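Local atomic coordinates of Exo-1,3/1,4-beta-glucanase (Pseudoalteromonas sp., PDB entry 3RRX), a protein that probably hydrolyses beta-1,3- and beta-1,4-linked glucans from the chain end, as an exo-acting glycoside hydrolase of family 3. Residues Val163-Asp168 with Arg240-Ala245; Gly226-Asn231 with Ala493-Asp498; Ser459-Ala464 with Val563-Lys568; Ser406-Lys411 with Leu610-Asn615. The protein carries 1 engineered substitution. All coordinates share one frame; numbering follows the deposited sequence.

Contact 1: Val163-Asp168 with Arg240-Ala245; sequences VAVVRD and RDIHSA
Arg-167 and Val-165 pack against Ile-242 and His-243 in the TIM-barrel-type N-terminal domain, where the loop after strand 157-162 meets helix 236-243. Two flat groups whose planes stand 81° apart, the Arg-167 guanidinium and the His-243 ring, form a corner, and methyl CG2 of Ile-242 fills it. That methyl lies 3.8 Å above the guanidinium, displaced toward its rim, and equally high over the middle of the imidazole. Bends at chi2 (-68°) and chi3 (-76°) fold the arginine over the Ile-242 methyl, with CD 3.9 Å from CG2, while Arg-167 CG stays 3.7 Å from His-243 CE1. Beyond the contact, Arg-167 NH1 bonds the backbone O of Glu-180, and Asn-594 ND2 bonds the Arg-167 carbonyl; both partners belong to the calcium site. Shortening Arg-167 to an alanine is likely to uncover one side of Ile-242 CG2 and take this donor from the Glu-180 carbonyl. Val-165 meets Ile-242 crosswise, and its CG2 presses 3.4 Å from Ile-242 O, a buried oxygen that has no polar partner in the model. No direct hydrogen bond joins the two segments; water does the bridging. One molecule donates to the carbonyls of Val-163 and His-243, and a second accepts from Val-165 N at 3.1 Å and sits 2.9 Å from His-243 ND1.

Contact 2: Gly226-Asn231 with Ala493-Asp498; sequences GVDRGN and AEWFGD
The CA atoms of Asp-228 and Trp-495 lie 5.3 Å apart, where the type II beta turn Val-227 to Gly-230 abuts the 3-10 segment 495-497. One direct hydrogen bond joins the loops: Asp-228 N donates to Asp-498 OD2 at 2.8 Å, nearly straight at 168°, meeting the carboxylate on its syn side. The other oxygen of Asp-498 takes the backbone N of Gly-172, so this side chain spans two loops of the barrel domain. A lysine in its place would probably leave both amides without their acceptor and loosen the hold of loop 493-498 on the turn. The Asp-228 carboxylate lies at the edge of the Trp-495 indole, the two planes nearly coplanar and OD2 3.6 Å from CE3, a position reached with chi1 at -175°. Its OD1 accepts from Trp-171 NE1. The extended Arg-229 brings its guanidinium edge-on to Glu-494, planes 17° apart, in a long salt bridge of 3.7 Å between NH2 and OE2. Glu-494 OE1 is bound in turn by Trp-437 NE1. A single water accepts from Arg-229 NE and donates to Asp-228 OD2 and Glu-494 OE2, each at 2.6 Å. The seam between the barrel and C-terminal domains, beside which the active site of such two-domain family 3 enzymes usually lies, is joined here by directional polar bonds, partly relayed through water, more than by apolar packing.

Contact 3: Ser459-Ala464 with Val563-Lys568; sequences SQVTKA and VLLTNK
Gln-460 and Val-461, near the C-terminal end of helix 453-463, pack on Leu-565, the first residue to leave helical geometry after helix 558-564, in the (alpha/beta)6 sandwich domain. A single methyl does the touching: CD1 of Leu-565 lies 3.8 Å from CB of Gln-460 and 4.0 Å from CG2 of Val-461, and the valine and leucine side chains cross at about a right angle. Because the leucine is extended at chi2 (-175°), CD1 forms its tip and reaches both helix residues. Val-461 and Leu-565 also touch Ile-416 of strand 415-419, so the methyl contact sits on a strand of the mixed six-stranded sheet, with the helix packed over it. The amide of Gln-460 is held from several directions. Its NE2 donates to Asp-562 and Glu-558, the neighbouring helix; its OE1 accepts from Gln-573 NE2 and from a water at 2.9 Å that also donates to Thr-566 O, which links the two segments without any direct hydrogen bond. Farther along, the chains come closest at Ala-464 and Lys-568, whose CA atoms are 4.7 Å apart. Bent at chi3 (-60°), the Lys-568 chain lays CD 3.4 Å from the Lys-463 carbonyl oxygen, while its CG lies 4.2 Å from Ala-464 CB. Lys-463 turns its own amine the other way, along its helix, where NZ donates to Ser-459 OG at 3.1 Å.

Contact 4: Ser406-Lys411 with Leu610-Asn615; sequences SILPIK and LTYQDN
Pro-409 lies against the face of the Tyr-612 ring, and this CH-pi and apolar packing carries most of the contact. Its CD stands 3.5 Å from the ring centroid, only 4° off the ring normal, a CH-pi contact over the middle of the face. The peptide bond before Pro-409 is cis, which puts the alpha carbons of Leu-408 and Pro-409 on the same side of it. Leu-408 adds to the packing at one corner of the phenol ring: its CB approaches CE1 of Tyr-612 to 3.6 Å. The hydroxyl end of the tyrosine passes 3.7 Å from Pro-409 CB, and is fixed by a hydrogen bond to the carbonyl of Val-563. Phe-576 meets the same ring with its plane at about 85°.

Among polar interactions, no direct hydrogen bond crosses the contact. A water 2.7 Å from Ser-406 OG lies between that hydroxyl and the carbonyl oxygens of Tyr-612 and Asp-614, and not every one of these bonds need be made at once.

Within segment 610-615 the backbone is braced by its own bonds. Asp-614 N bonds Thr-611 O at 3.0 Å, Thr-611 N returns a bond to Asp-614 OD2 at 2.9 Å, and Thr-611 OG1 accepts from Gln-613 N at 3.1 Å. Tyr-612 therefore projects from a type I beta turn held by three internal hydrogen bonds, whose first residue also makes an ST turn, and rests on a cis-proline loop between strands 399-403 and 415-419 of the C-terminal sandwich domain.

How the contacts relate
Contact 1 is buried and contact 2 partly so, each centred about 15 Å from the middle of the chain; contact 3 is partly buried and contact 4 lies at the surface, both centred about 31 Å out. Contact 1 stays within the barrel domain, contact 2 joins it to the C-terminal domain, and the two touch at Asp-168 and Gly-226. Contacts 3 and 4 belong wholly to the C-terminal domain and share a boundary: Leu-564 O probably bonds Ile-410 N. Their chemistry follows their place. Contact 2 alone has a direct hydrogen bond across its segments; the others rely on apolar packing, with waters bridging polar atoms in all four.

Contact 1: Val163-Asp168 with Arg240-Ala245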
loop_
_atom_site.group_PDB
_atom_site.type_symbol
_atom_site.label_atom_id
_atom_site.label_comp_id
_atom_site.label_asym_id
_atom_site.label_seq_id
_atom_site.Cartn_x
_atom_site.Cartn_y
_atom_site.Cartn_z
ATOM N N VAL A 163 1.846 3.070 7.036
ATOM C CA VAL A 163 2.759 2.877 8.152
ATOM C C VAL A 163 2.141 2.089 9.311
ATOM O O VAL A 163 2.598 2.173 10.449
ATOM C CB VAL A 163 3.343 4.226 8.623
ATOM C CG1 VAL A 163 3.976 4.945 7.427
ATOM C CG2 VAL A 163 2.260 5.111 9.251
ATOM N N ALA A 164 1.115 1.300 9.013
ATOM C CA ALA A 164 0.539 0.431 10.039
ATOM C C ALA A 164 1.611 -0.512 10.575
ATOM O O ALA A 164 2.499 -0.937 9.822
ATOM C CB ALA A 164 -0.640 -0.367 9.465
ATOM N N VAL A 165 1.524 -0.817 11.873
ATOM C CA VAL A 165 2.391 -1.780 12.547
ATOM C C VAL A 165 1.462 -2.879 13.049
ATOM O O VAL A 165 0.753 -2.709 14.039
ATOM C CB VAL A 165 3.146 -1.136 13.743
ATOM C CG1 VAL A 165 4.068 -2.151 14.436
ATOM C CG2 VAL A 165 3.929 0.085 13.273
ATOM N N VAL A 166 1.435 -3.996 12.334
ATOM C CA VAL A 166 0.366 -4.966 12.508
ATOM C C VAL A 166 0.718 -6.010 13.558
ATOM O O VAL A 166 1.754 -6.672 13.462
ATOM C CB VAL A 166 0.003 -5.622 11.161
ATOM C CG1 VAL A 166 -1.013 -6.755 11.353
ATOM C CG2 VAL A 166 -0.550 -4.554 10.209
ATOM N N ARG A 167 -0.166 -6.147 14.544
ATOM C CA ARG A 167 0.073 -6.981 15.720
ATOM C C ARG A 167 -0.787 -8.250 15.757
ATOM O O ARG A 167 -0.538 -9.141 16.568
ATOM C CB ARG A 167 -0.160 -6.152 16.991
ATOM C CG ARG A 167 0.581 -4.823 16.990
ATOM C CD ARG A 167 2.090 -5.022 17.074
ATOM N NE ARG A 167 2.493 -5.384 18.433
ATOM C CZ ARG A 167 3.752 -5.547 18.823
ATOM N NH1 ARG A 167 4.744 -5.408 17.951
ATOM N NH2 ARG A 167 4.019 -5.859 20.085
ATOM N N ASP A 168 -1.789 -8.332 14.884
ATOM C CA ASP A 168 -2.660 -9.509 14.804
ATOM C C ASP A 168 -2.940 -9.784 13.330
ATOM O O ASP A 168 -3.638 -9.006 12.673
ATOM C CB ASP A 168 -3.971 -9.260 15.568
ATOM C CG ASP A 168 -4.823 -10.526 15.730
ATOM O OD1 ASP A 168 -4.895 -11.353 14.794
ATOM O OD2 ASP A 168 -5.430 -10.689 16.807
ATOM N N ARG A 240 1.750 5.377 21.177
ATOM C CA ARG A 240 2.945 6.138 20.801
ATOM C C ARG A 240 4.102 5.229 20.364
ATOM O O ARG A 240 4.638 5.371 19.262
ATOM C CB ARG A 240 3.392 7.014 21.994
ATOM C CG ARG A 240 4.608 7.912 21.739
ATOM C CD ARG A 240 5.149 8.483 23.069
ATOM N NE ARG A 240 5.677 7.418 23.929
ATOM C CZ ARG A 240 5.916 7.551 25.235
ATOM N NH1 ARG A 240 5.682 8.704 25.844
ATOM N NH2 ARG A 240 6.391 6.528 25.931
ATOM N N ASP A 241 4.474 4.288 21.224
ATOM C CA ASP A 241 5.703 3.522 21.018
ATOM C C ASP A 241 5.569 2.372 20.018
ATOM O O ASP A 241 6.552 1.977 19.385
ATOM C CB ASP A 241 6.217 2.986 22.349
ATOM C CG ASP A 241 6.661 4.099 23.285
ATOM O OD1 ASP A 241 7.056 5.184 22.801
ATOM O OD2 ASP A 241 6.608 3.882 24.499
ATOM N N ILE A 242 4.368 1.821 19.884
ATOM C CA ILE A 242 4.173 0.762 18.897
ATOM C C ILE A 242 3.597 1.284 17.580
ATOM O O ILE A 242 4.146 1.013 16.520
ATOM C CB ILE A 242 3.290 -0.375 19.424
ATOM C CG1 ILE A 242 3.886 -0.952 20.714
ATOM C CG2 ILE A 242 3.153 -1.487 18.369
ATOM C CD1 ILE A 242 3.098 -2.108 21.270
ATOM N N HIS A 243 2.505 2.038 17.641
ATOM C CA HIS A 243 1.733 2.304 16.422
ATOM C C HIS A 243 2.082 3.592 15.677
ATOM O O HIS A 243 1.668 3.785 14.525
ATOM C CB HIS A 243 0.235 2.206 16.730
ATOM C CG HIS A 243 -0.180 0.826 17.144
ATOM N ND1 HIS A 243 -0.364 -0.197 16.234
ATOM C CD2 HIS A 243 -0.378 0.282 18.368
ATOM C CE1 HIS A 243 -0.684 -1.306 16.881
ATOM N NE2 HIS A 243 -0.692 -1.044 18.178
ATOM N N SER A 244 2.869 4.455 16.315
ATOM C CA SER A 244 3.155 5.775 15.755
ATOM C C SER A 244 4.554 5.910 15.164
ATOM O O SER A 244 4.894 6.944 14.592
ATOM C CB SER A 244 2.933 6.846 16.829
ATOM O OG SER A 244 1.590 6.801 17.283
ATOM N N ALA A 245 5.352 4.861 15.283
ATOM C CA ALA A 245 6.757 4.908 14.881
ATOM C C ALA A 245 6.976 5.361 13.437
ATOM O O ALA A 245 7.901 6.125 13.155
ATOM C CB ALA A 245 7.406 3.561 15.118
HETATM O O HOH W 1 3.461 3.910 12.419
HETATM O O HOH W 2 -0.911 0.206 13.420
#

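Contact 2: Gly226-Asn231 with Ala493-Asp498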
loop_
_atom_site.group_PDB
_atom_site.type_symbol
_atom_site.label_atom_id
_atom_site.label_comp_id
_atom_site.label_asym_id
_atom_site.label_seq_id
_atom_site.Cartn_x
_atom_site.Cartn_y
_atom_site.Cartn_z
ATOM N N GLY A 226 -7.909 -8.275 15.326
ATOM C CA GLY A 226 -7.572 -7.876 13.963
ATOM C C GLY A 226 -8.770 -7.504 13.104
ATOM O O GLY A 226 -8.701 -7.549 11.878
ATOM N N VAL A 227 -9.879 -7.134 13.737
ATOM C CA VAL A 227 -11.075 -6.761 12.990
ATOM C C VAL A 227 -10.843 -5.441 12.245
ATOM O O VAL A 227 -10.389 -4.468 12.838
ATOM C CB VAL A 227 -12.295 -6.617 13.930
ATOM C CG1 VAL A 227 -13.490 -6.044 13.172
ATOM C CG2 VAL A 227 -12.635 -7.974 14.581
ATOM N N ASP A 228 -11.146 -5.420 10.950
ATOM C CA ASP A 228 -10.945 -4.224 10.131
ATOM C C ASP A 228 -11.851 -3.088 10.615
ATOM O O ASP A 228 -13.059 -3.276 10.752
ATOM C CB ASP A 228 -11.226 -4.543 8.658
ATOM C CG ASP A 228 -10.919 -3.375 7.731
ATOM O OD1 ASP A 228 -9.831 -2.762 7.842
ATOM O OD2 ASP A 228 -11.776 -3.077 6.886
ATOM N N ARG A 229 -11.257 -1.919 10.866
ATOM C CA ARG A 229 -11.993 -0.755 11.381
ATOM C C ARG A 229 -12.478 -1.003 12.803
ATOM O O ARG A 229 -13.438 -0.376 13.256
ATOM C CB ARG A 229 -13.195 -0.422 10.493
ATOM C CG ARG A 229 -12.869 -0.249 9.015
ATOM C CD ARG A 229 -14.031 0.416 8.309
ATOM N NE ARG A 229 -13.825 0.534 6.869
ATOM C CZ ARG A 229 -14.629 1.231 6.069
ATOM N NH1 ARG A 229 -15.678 1.865 6.579
ATOM N NH2 ARG A 229 -14.384 1.302 4.768
ATOM N N GLY A 230 -11.810 -1.922 13.496
ATOM C CA GLY A 230 -12.215 -2.336 14.828
ATOM C C GLY A 230 -11.699 -1.435 15.934
ATOM O O GLY A 230 -11.374 -0.271 15.708
ATOM N N ASN A 231 -11.617 -1.985 17.138
ATOM C CA ASN A 231 -11.309 -1.192 18.319
ATOM C C ASN A 231 -9.905 -1.473 18.830
ATOM O O ASN A 231 -9.565 -2.609 19.167
ATOM C CB ASN A 231 -12.336 -1.478 19.414
ATOM C CG ASN A 231 -12.285 -0.467 20.543
ATOM O OD1 ASN A 231 -11.788 0.651 20.379
ATOM N ND2 ASN A 231 -12.810 -0.853 21.702
ATOM N N ALA A 493 -8.987 -7.398 -0.165
ATOM C CA ALA A 493 -8.682 -6.068 0.356
ATOM C C ALA A 493 -9.624 -5.767 1.508
ATOM O O ALA A 493 -10.793 -6.150 1.470
ATOM C CB ALA A 493 -8.841 -5.013 -0.737
ATOM N N GLU A 494 -9.109 -5.083 2.526
ATOM C CA GLU A 494 -9.915 -4.631 3.659
ATOM C C GLU A 494 -10.647 -5.793 4.325
ATOM O O GLU A 494 -10.106 -6.903 4.411
ATOM C CB GLU A 494 -10.861 -3.487 3.243
ATOM C CG GLU A 494 -10.123 -2.302 2.600
ATOM C CD GLU A 494 -11.024 -1.103 2.303
ATOM O OE1 GLU A 494 -11.103 -0.684 1.132
ATOM O OE2 GLU A 494 -11.645 -0.569 3.233
ATOM N N TRP A 495 -11.863 -5.557 4.804
ATOM C CA TRP A 495 -12.522 -6.540 5.666
ATOM C C TRP A 495 -12.783 -7.896 4.982
ATOM O O TRP A 495 -12.965 -8.909 5.660
ATOM C CB TRP A 495 -13.813 -5.963 6.275
ATOM C CG TRP A 495 -14.883 -5.730 5.268
ATOM C CD1 TRP A 495 -15.853 -6.612 4.886
ATOM C CD2 TRP A 495 -15.093 -4.542 4.496
ATOM N NE1 TRP A 495 -16.653 -6.047 3.927
ATOM C CE2 TRP A 495 -16.210 -4.777 3.665
ATOM C CE3 TRP A 495 -14.449 -3.303 4.427
ATOM C CZ2 TRP A 495 -16.697 -3.820 2.773
ATOM C CZ3 TRP A 495 -14.936 -2.346 3.543
ATOM C CH2 TRP A 495 -16.050 -2.613 2.725
ATOM N N PHE A 496 -12.795 -7.922 3.650
ATOM C CA PHE A 496 -12.947 -9.183 2.914
ATOM C C PHE A 496 -11.873 -10.188 3.309
ATOM O O PHE A 496 -12.071 -11.397 3.178
ATOM C CB PHE A 496 -12.855 -8.966 1.400
ATOM C CG PHE A 496 -14.122 -8.466 0.766
ATOM C CD1 PHE A 496 -14.695 -9.155 -0.297
ATOM C CD2 PHE A 496 -14.724 -7.294 1.204
ATOM C CE1 PHE A 496 -15.849 -8.687 -0.913
ATOM C CE2 PHE A 496 -15.887 -6.825 0.599
ATOM C CZ PHE A 496 -16.449 -7.527 -0.461
ATOM N N GLY A 497 -10.729 -9.682 3.770
ATOM C CA GLY A 497 -9.605 -10.523 4.145
ATOM C C GLY A 497 -9.481 -10.803 5.637
ATOM O O GLY A 497 -8.549 -11.485 6.062
ATOM N N ASP A 498 -10.408 -10.290 6.443
ATOM C CA ASP A 498 -10.391 -10.580 7.879
ATOM C C ASP A 498 -10.679 -12.065 8.048
ATOM O O ASP A 498 -11.592 -12.587 7.414
ATOM C CB ASP A 498 -11.485 -9.798 8.616
ATOM C CG ASP A 498 -11.124 -8.337 8.852
ATOM O OD1 ASP A 498 -10.059 -7.875 8.391
ATOM O OD2 ASP A 498 -11.924 -7.649 9.516
HETATM O O HOH W 3 -11.793 -0.713 5.797
#

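Contact 3: Ser459-Ala464 with Val563-Lys568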
loop_
_atom_site.group_PDB
_atom_site.type_symbol
_atom_site.label_atom_id
_atom_site.label_comp_id
_atom_site.label_asym_id
_atom_site.label_seq_id
_atom_site.Cartn_x
_atom_site.Cartn_y
_atom_site.Cartn_z
ATOM N N SER A 459 10.895 -19.183 -19.161
ATOM C CA SER A 459 11.869 -18.416 -19.918
ATOM C C SER A 459 13.300 -18.877 -19.618
ATOM O O SER A 459 14.114 -19.051 -20.528
ATOM C CB SER A 459 11.697 -16.926 -19.612
ATOM O OG SER A 459 12.633 -16.157 -20.328
ATOM N N GLN A 460 13.605 -19.086 -18.340
ATOM C CA GLN A 460 14.960 -19.453 -17.941
ATOM C C GLN A 460 15.266 -20.929 -18.189
ATOM O O GLN A 460 16.384 -21.288 -18.555
ATOM C CB GLN A 460 15.218 -19.060 -16.472
ATOM C CG GLN A 460 15.131 -17.547 -16.265
ATOM C CD GLN A 460 15.641 -17.068 -14.909
ATOM O OE1 GLN A 460 16.359 -17.780 -14.203
ATOM N NE2 GLN A 460 15.268 -15.844 -14.546
ATOM N N VAL A 461 14.272 -21.786 -17.992
ATOM C CA VAL A 461 14.464 -23.216 -18.222
ATOM C C VAL A 461 14.692 -23.489 -19.708
ATOM O O VAL A 461 15.544 -24.302 -20.085
ATOM C CB VAL A 461 13.267 -24.029 -17.714
ATOM C CG1 VAL A 461 13.296 -25.459 -18.292
ATOM C CG2 VAL A 461 13.272 -24.052 -16.201
ATOM N N THR A 462 13.944 -22.792 -20.553
ATOM C CA THR A 462 14.095 -22.943 -21.999
ATOM C C THR A 462 15.482 -22.484 -22.439
ATOM O O THR A 462 16.153 -23.159 -23.219
ATOM C CB THR A 462 12.994 -22.174 -22.748
ATOM O OG1 THR A 462 11.740 -22.823 -22.505
ATOM C CG2 THR A 462 13.266 -22.142 -24.259
ATOM N N LYS A 463 15.918 -21.344 -21.915
ATOM C CA LYS A 463 17.258 -20.834 -22.203
ATOM C C LYS A 463 18.369 -21.802 -21.786
ATOM O O LYS A 463 19.438 -21.830 -22.400
ATOM C CB LYS A 463 17.474 -19.478 -21.531
ATOM C CG LYS A 463 16.739 -18.339 -22.199
ATOM C CD LYS A 463 16.960 -17.018 -21.464
ATOM C CE LYS A 463 16.282 -15.869 -22.197
ATOM N NZ LYS A 463 14.857 -16.171 -22.513
ATOM N N ALA A 464 18.122 -22.587 -20.742
ATOM C CA ALA A 464 19.128 -23.517 -20.241
ATOM C C ALA A 464 19.024 -24.899 -20.888
ATOM O O ALA A 464 19.801 -25.792 -20.568
ATOM C CB ALA A 464 19.040 -23.635 -18.707
ATOM N N VAL A 563 15.879 -16.448 -8.236
ATOM C CA VAL A 563 16.429 -17.014 -7.009
ATOM C C VAL A 563 16.347 -18.546 -6.960
ATOM O O VAL A 563 17.291 -19.201 -6.529
ATOM C CB VAL A 563 15.755 -16.408 -5.752
ATOM C CG1 VAL A 563 16.276 -17.083 -4.480
ATOM C CG2 VAL A 563 15.979 -14.883 -5.705
ATOM N N LEU A 564 15.224 -19.113 -7.394
ATOM C CA LEU A 564 15.000 -20.554 -7.271
ATOM C C LEU A 564 15.824 -21.397 -8.245
ATOM O O LEU A 564 16.139 -22.550 -7.948
ATOM C CB LEU A 564 13.513 -20.895 -7.439
ATOM C CG LEU A 564 12.659 -20.860 -6.165
ATOM C CD1 LEU A 564 12.716 -19.489 -5.485
ATOM C CD2 LEU A 564 11.223 -21.245 -6.502
ATOM N N LEU A 565 16.151 -20.832 -9.406
ATOM C CA LEU A 565 16.877 -21.577 -10.447
ATOM C C LEU A 565 18.359 -21.224 -10.487
ATOM O O LEU A 565 18.733 -20.102 -10.176
ATOM C CB LEU A 565 16.284 -21.282 -11.827
ATOM C CG LEU A 565 14.810 -21.608 -12.094
ATOM C CD1 LEU A 565 14.479 -21.350 -13.569
ATOM C CD2 LEU A 565 14.519 -23.053 -11.743
ATOM N N THR A 566 19.200 -22.175 -10.891
ATOM C CA THR A 566 20.585 -21.853 -11.227
ATOM C C THR A 566 20.586 -21.111 -12.559
ATOM O O THR A 566 19.554 -21.030 -13.230
ATOM C CB THR A 566 21.442 -23.121 -11.422
ATOM O OG1 THR A 566 20.984 -23.830 -12.582
ATOM C CG2 THR A 566 21.377 -24.038 -10.196
ATOM N N ASN A 567 21.737 -20.570 -12.947
ATOM C CA ASN A 567 21.910 -20.105 -14.321
ATOM C C ASN A 567 22.157 -21.296 -15.252
ATOM O O ASN A 567 22.073 -22.451 -14.821
ATOM C CB ASN A 567 23.041 -19.074 -14.424
ATOM C CG ASN A 567 24.395 -19.642 -14.025
ATOM O OD1 ASN A 567 24.631 -20.851 -14.104
ATOM N ND2 ASN A 567 25.295 -18.762 -13.595
ATOM N N LYS A 568 22.463 -21.021 -16.520
ATOM C CA LYS A 568 22.664 -22.078 -17.514
ATOM C C LYS A 568 23.802 -23.022 -17.150
ATOM O O LYS A 568 23.719 -24.225 -17.394
ATOM C CB LYS A 568 22.942 -21.487 -18.898
ATOM C CG LYS A 568 21.846 -20.599 -19.437
ATOM C CD LYS A 568 22.091 -20.258 -20.903
ATOM C CE LYS A 568 23.415 -19.531 -21.099
ATOM N NZ LYS A 568 23.651 -19.181 -22.535
HETATM O O HOH W 4 18.403 -19.512 -15.266
#

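Contact 4: Ser406-Lys411 with Leu610-Asn615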
loop_
_atom_site.group_PDB
_atom_site.type_symbol
_atom_site.label_atom_id
_atom_site.label_comp_id
_atom_site.label_asym_id
_atom_site.label_seq_id
_atom_site.Cartn_x
_atom_site.Cartn_y
_atom_site.Cartn_z
ATOM N N SER A 406 19.019 -29.336 0.583
ATOM C CA SER A 406 19.420 -28.331 -0.401
ATOM C C SER A 406 18.835 -28.584 -1.785
ATOM O O SER A 406 19.544 -28.533 -2.794
ATOM C CB SER A 406 20.945 -28.249 -0.488
ATOM O OG SER A 406 21.496 -27.907 0.769
ATOM N N ILE A 407 17.539 -28.853 -1.845
ATOM C CA ILE A 407 16.906 -29.095 -3.136
ATOM C C ILE A 407 16.939 -27.825 -4.006
ATOM O O ILE A 407 17.065 -27.900 -5.229
ATOM C CB ILE A 407 15.471 -29.648 -2.965
ATOM C CG1 ILE A 407 14.843 -29.954 -4.325
ATOM C CG2 ILE A 407 14.612 -28.695 -2.139
ATOM C CD1 ILE A 407 13.461 -30.555 -4.224
ATOM N N LEU A 408 16.849 -26.660 -3.368
ATOM C CA LEU A 408 17.070 -25.386 -4.056
ATOM C C LEU A 408 18.533 -24.986 -3.919
ATOM O O LEU A 408 19.145 -25.233 -2.880
ATOM C CB LEU A 408 16.193 -24.284 -3.441
ATOM C CG LEU A 408 14.689 -24.361 -3.716
ATOM C CD1 LEU A 408 13.946 -23.272 -2.938
ATOM C CD2 LEU A 408 14.413 -24.247 -5.233
ATOM N N PRO A 409 19.102 -24.341 -4.948
ATOM C CA PRO A 409 18.455 -23.973 -6.213
ATOM C C PRO A 409 18.383 -25.142 -7.185
ATOM O O PRO A 409 19.199 -26.064 -7.139
ATOM C CB PRO A 409 19.380 -22.888 -6.770
ATOM C CG PRO A 409 20.736 -23.258 -6.247
ATOM C CD PRO A 409 20.488 -23.840 -4.870
ATOM N N ILE A 410 17.390 -25.098 -8.060
ATOM C CA ILE A 410 17.154 -26.168 -9.014
ATOM C C ILE A 410 17.921 -25.902 -10.298
ATOM O O ILE A 410 17.884 -24.791 -10.822
ATOM C CB ILE A 410 15.660 -26.254 -9.361
ATOM C CG1 ILE A 410 14.855 -26.680 -8.137
ATOM C CG2 ILE A 410 15.428 -27.203 -10.547
ATOM C CD1 ILE A 410 13.399 -26.279 -8.208
ATOM N N LYS A 411 18.615 -26.918 -10.805
ATOM C CA LYS A 411 19.272 -26.812 -12.109
ATOM C C LYS A 411 18.283 -26.380 -13.189
ATOM O O LYS A 411 17.266 -27.033 -13.397
ATOM C CB LYS A 411 19.891 -28.155 -12.510
ATOM C CG LYS A 411 21.103 -28.557 -11.694
ATOM C CD LYS A 411 22.286 -27.650 -11.985
ATOM C CE LYS A 411 23.531 -28.095 -11.222
ATOM N NZ LYS A 411 24.065 -29.399 -11.724
ATOM N N LEU A 610 16.407 -18.686 5.720
ATOM C CA LEU A 610 17.524 -19.503 5.256
ATOM C C LEU A 610 18.161 -18.918 4.004
ATOM O O LEU A 610 17.544 -18.125 3.283
ATOM C CB LEU A 610 17.065 -20.934 4.968
ATOM C CG LEU A 610 16.452 -21.746 6.112
ATOM C CD1 LEU A 610 16.018 -23.116 5.593
ATOM C CD2 LEU A 610 17.406 -21.891 7.297
ATOM N N THR A 611 19.405 -19.308 3.747
ATOM C CA THR A 611 20.043 -19.011 2.470
ATOM C C THR A 611 20.689 -20.287 1.957
ATOM O O THR A 611 20.739 -21.297 2.655
ATOM C CB THR A 611 21.149 -17.949 2.592
ATOM O OG1 THR A 611 22.284 -18.519 3.257
ATOM C CG2 THR A 611 20.657 -16.717 3.361
ATOM N N TYR A 612 21.198 -20.232 0.734
ATOM C CA TYR A 612 21.858 -21.386 0.143
ATOM C C TYR A 612 23.157 -21.741 0.872
ATOM O O TYR A 612 23.684 -22.836 0.704
ATOM C CB TYR A 612 22.116 -21.131 -1.340
ATOM C CG TYR A 612 20.848 -21.046 -2.171
ATOM C CD1 TYR A 612 19.697 -21.723 -1.788
ATOM C CD2 TYR A 612 20.807 -20.290 -3.336
ATOM C CE1 TYR A 612 18.535 -21.656 -2.551
ATOM C CE2 TYR A 612 19.653 -20.215 -4.103
ATOM C CZ TYR A 612 18.524 -20.906 -3.714
ATOM O OH TYR A 612 17.378 -20.836 -4.487
ATOM N N GLN A 613 23.664 -20.823 1.689
ATOM C CA GLN A 613 24.859 -21.106 2.484
ATOM C C GLN A 613 24.554 -21.971 3.708
ATOM O O GLN A 613 25.463 -22.550 4.302
ATOM C CB GLN A 613 25.556 -19.811 2.910
ATOM C CG GLN A 613 26.163 -19.037 1.753
ATOM C CD GLN A 613 27.163 -19.869 0.973
ATOM O OE1 GLN A 613 27.048 -20.021 -0.243
ATOM N NE2 GLN A 613 28.152 -20.418 1.674
ATOM N N ASP A 614 23.282 -22.055 4.091
ATOM C CA ASP A 614 22.888 -22.901 5.217
ATOM C C ASP A 614 22.738 -24.359 4.809
ATOM O O ASP A 614 22.407 -24.664 3.665
ATOM C CB ASP A 614 21.572 -22.415 5.826
ATOM C CG ASP A 614 21.677 -21.020 6.374
ATOM O OD1 ASP A 614 22.683 -20.725 7.060
ATOM O OD2 ASP A 614 20.767 -20.211 6.106
ATOM N N ASN A 615 22.980 -25.263 5.750
ATOM C CA ASN A 615 22.679 -26.672 5.539
ATOM C C ASN A 615 21.816 -27.173 6.681
ATOM O O ASN A 615 22.207 -28.053 7.445
ATOM C CB ASN A 615 23.956 -27.498 5.393
ATOM C CG ASN A 615 24.791 -27.057 4.205
ATOM O OD1 ASN A 615 24.501 -27.414 3.062
ATOM N ND2 ASN A 615 25.822 -26.258 4.469
HETATM O O HOH W 5 22.222 -25.304 1.151
#